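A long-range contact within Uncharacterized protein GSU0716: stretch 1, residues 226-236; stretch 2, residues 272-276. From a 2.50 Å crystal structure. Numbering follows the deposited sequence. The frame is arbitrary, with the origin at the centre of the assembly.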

# COMPACT_ATOMS: atom_id res chain seq x y z
N GLN A 226 3.89 -26.34 2.89
CA GLN A 226 2.50 -26.75 2.79
C GLN A 226 2.39 -28.21 2.38
O GLN A 226 1.40 -28.89 2.71
CB GLN A 226 1.73 -25.87 1.82
CG GLN A 226 1.62 -24.46 2.34
CD GLN A 226 0.98 -24.40 3.71
OE1 GLN A 226 1.41 -23.64 4.57
NE2 GLN A 226 -0.05 -25.20 3.92
N LEU A 227 3.38 -28.71 1.65
CA LEU A 227 3.36 -30.11 1.26
C LEU A 227 3.43 -30.90 2.58
O LEU A 227 2.62 -31.80 2.81
CB LEU A 227 4.56 -30.44 0.34
CG LEU A 227 4.77 -31.86 -0.20
CD1 LEU A 227 5.75 -31.87 -1.40
CD2 LEU A 227 5.30 -32.73 0.92
N LEU A 228 4.36 -30.56 3.45
CA LEU A 228 4.48 -31.25 4.73
C LEU A 228 3.24 -31.09 5.59
O LEU A 228 2.86 -31.99 6.34
CB LEU A 228 5.70 -30.74 5.50
CG LEU A 228 7.02 -30.96 4.77
CD1 LEU A 228 8.16 -30.24 5.50
CD2 LEU A 228 7.29 -32.43 4.66
N ARG A 229 2.59 -29.94 5.50
CA ARG A 229 1.40 -29.73 6.32
C ARG A 229 0.20 -30.61 5.92
O ARG A 229 -0.52 -31.09 6.78
CB ARG A 229 1.01 -28.24 6.33
CG ARG A 229 -0.31 -27.95 7.03
CD ARG A 229 -0.30 -26.68 7.87
NE ARG A 229 0.21 -26.93 9.21
CZ ARG A 229 -0.14 -26.23 10.29
NH1 ARG A 229 0.38 -26.51 11.47
NH2 ARG A 229 -1.02 -25.25 10.18
N VAL A 230 -0.02 -30.82 4.62
CA VAL A 230 -1.14 -31.66 4.20
C VAL A 230 -0.75 -33.12 4.34
O VAL A 230 -1.58 -33.97 4.62
CB VAL A 230 -1.57 -31.41 2.73
CG1 VAL A 230 -1.87 -29.94 2.51
CG2 VAL A 230 -0.49 -31.88 1.78
N TRP A 231 0.53 -33.42 4.14
CA TRP A 231 0.97 -34.79 4.28
C TRP A 231 0.81 -35.20 5.74
O TRP A 231 0.61 -36.37 6.06
CB TRP A 231 2.43 -34.91 3.85
CG TRP A 231 3.02 -36.25 4.11
CD1 TRP A 231 4.09 -36.53 4.93
CD2 TRP A 231 2.65 -37.48 3.50
NE1 TRP A 231 4.41 -37.85 4.85
CE2 TRP A 231 3.55 -38.47 3.97
CE3 TRP A 231 1.65 -37.85 2.58
CZ2 TRP A 231 3.48 -39.81 3.57
CZ3 TRP A 231 1.59 -39.19 2.18
CH2 TRP A 231 2.50 -40.15 2.68
N LYS A 232 0.87 -34.21 6.63
CA LYS A 232 0.72 -34.43 8.06
C LYS A 232 1.39 -35.68 8.63
O LYS A 232 0.73 -36.52 9.26
CB LYS A 232 -0.75 -34.42 8.47
CG LYS A 232 -0.96 -34.14 9.95
CD LYS A 232 -2.41 -34.02 10.29
CE LYS A 232 -2.60 -33.53 11.72
NZ LYS A 232 -4.05 -33.37 12.07
N ASN A 233 2.70 -35.79 8.41
CA ASN A 233 3.49 -36.92 8.92
C ASN A 233 2.94 -38.28 8.53
O ASN A 233 2.93 -39.20 9.35
CB ASN A 233 3.57 -36.84 10.45
CG ASN A 233 4.07 -35.50 10.93
OD1 ASN A 233 5.25 -35.18 10.79
ND2 ASN A 233 3.17 -34.70 11.51
N GLY A 234 2.46 -38.41 7.29
CA GLY A 234 1.94 -39.68 6.83
C GLY A 234 0.50 -40.00 7.12
O GLY A 234 0.06 -41.12 6.89
N LEU A 235 -0.26 -39.03 7.63
CA LEU A 235 -1.66 -39.26 7.92
C LEU A 235 -2.56 -38.92 6.74
O LEU A 235 -3.78 -39.10 6.81
CB LEU A 235 -2.11 -38.45 9.14
CG LEU A 235 -2.03 -39.13 10.49
CD1 LEU A 235 -0.59 -39.59 10.77
CD2 LEU A 235 -2.49 -38.15 11.56
N TYR A 236 -1.97 -38.42 5.66
CA TYR A 236 -2.76 -38.03 4.50
C TYR A 236 -3.30 -39.22 3.71
O TYR A 236 -2.58 -40.16 3.38
CB TYR A 236 -1.96 -37.14 3.55
CG TYR A 236 -2.74 -36.74 2.32
CD1 TYR A 236 -3.76 -35.80 2.39
CD2 TYR A 236 -2.52 -37.38 1.09
CE1 TYR A 236 -4.56 -35.51 1.28
CE2 TYR A 236 -3.31 -37.09 -0.03
CZ TYR A 236 -4.33 -36.16 0.08
OH TYR A 236 -5.15 -35.90 -1.00
N GLN A 272 -2.22 -43.51 -7.23
CA GLN A 272 -1.61 -44.01 -6.00
C GLN A 272 -1.53 -42.93 -4.93
O GLN A 272 -1.87 -41.78 -5.16
CB GLN A 272 -0.19 -44.52 -6.27
CG GLN A 272 -0.06 -45.55 -7.37
CD GLN A 272 1.36 -46.08 -7.49
OE1 GLN A 272 2.31 -45.31 -7.65
NE2 GLN A 272 1.51 -47.40 -7.43
N ARG A 273 -1.06 -43.32 -3.75
CA ARG A 273 -0.89 -42.39 -2.64
C ARG A 273 0.41 -41.62 -2.93
O ARG A 273 1.41 -42.21 -3.33
CB ARG A 273 -0.81 -43.15 -1.32
CG ARG A 273 -1.25 -42.28 -0.14
CD ARG A 273 -1.61 -43.00 1.17
NE ARG A 273 -0.49 -43.05 2.04
CZ ARG A 273 -0.18 -42.57 3.23
NH1 ARG A 273 -0.91 -41.83 4.06
NH2 ARG A 273 1.04 -42.91 3.57
N PRO A 274 0.41 -40.30 -2.70
CA PRO A 274 1.58 -39.44 -2.95
C PRO A 274 3.01 -39.99 -2.83
O PRO A 274 3.88 -39.51 -3.54
CB PRO A 274 1.33 -38.24 -2.03
CG PRO A 274 0.34 -38.73 -1.02
CD PRO A 274 -0.57 -39.59 -1.86
N PHE A 275 3.29 -40.98 -1.99
CA PHE A 275 4.68 -41.44 -1.96
C PHE A 275 4.82 -42.93 -2.00
O PHE A 275 5.78 -43.50 -1.47
CB PHE A 275 5.40 -40.89 -0.75
CG PHE A 275 5.60 -39.40 -0.80
CD1 PHE A 275 6.58 -38.85 -1.61
CD2 PHE A 275 4.79 -38.56 -0.06
CE1 PHE A 275 6.75 -37.46 -1.68
CE2 PHE A 275 4.95 -37.18 -0.11
CZ PHE A 275 5.94 -36.63 -0.92
N THR A 276 3.87 -43.56 -2.67
CA THR A 276 3.82 -44.99 -2.77
C THR A 276 4.94 -45.70 -3.53
O THR A 276 5.32 -45.33 -4.64
CB THR A 276 2.48 -45.42 -3.35
OG1 THR A 276 1.42 -44.84 -2.58
CG2 THR A 276 2.35 -46.92 -3.31

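How does the helical part of stretch 1 meet the other stretch? Residues 226-231 belong to a helix that begins earlier in the chain, and of these, Leu227 and Trp231 reach stretch 2. Leu227 points toward the partner, and its CD2 comes to 4.4 Å from CZ of Phe275, a loose apolar contact at the edge of the phenyl ring. Leu228, Arg229 and Val230 do not reach across. The backbones themselves stay well apart: the CA atoms of Trp231 and Pro274 are 8.6 Å from each other, so side chains must fill the gap.

What makes Trp231 the hub of the packing? Its CA-to-CB bond runs sideways, but with chi1 at t the indole extends so that its six-membered ring touches three consecutive residues of stretch 2. Phe275 presents its edge to the face of this ring, with centroids 5.1 Å apart and planes at 80°; Phe275 CD2 lies 3.9 Å from Trp231 CH2. Such an arrangement sets the slightly positive ring hydrogens of one aromatic against the electron-rich face of the other. Pro274 adds an apolar contact, its CG 3.5 Å from Trp231 CZ3. Trp231 CH2 also sits over one face of the Arg273 guanidinium, 3.2 Å from NH2, where the flat group offers no N-H directed at the carbon.

How does the chain after the helix become a partner for Arg273? Lys232 leaves helical geometry with positive phi, and Asn233 and Gly234 also have positive phi, turning the backbone. The carbonyl of Trp231 accepts a weak hydrogen bond from the backbone N of Gly234. At Gly234's backbone angles, a CB would be jammed against the carbonyl O of the preceding residue, so the conformation suits glycine. Its own carbonyl is free to receive Arg273: NH1 donates to Gly234 O at 3.1 Å, with a nearly straight angle of 172°.

What closes the contact at Tyr236? Leu235 points away, but the carbonyl of Tyr236, two residues beyond Gly234, meets the same guanidinium, and Arg273 NH1 donates to Tyr236 O at a very short 2.5 Å with a more bent angle of 135°. One nitrogen thus ties together two carbonyls, both near the plane of the guanidinium, as its in-plane N-H bonds favour. The Tyr236 ring packs against proline, with CD2 3.8 Å from Pro274 CG. Within stretch 2, Thr276 N and OG1 both donate to Arg273 O, at 2.9 and 2.7 Å, bracing the short turn that carries Pro274 and Phe275 to their aromatic partners.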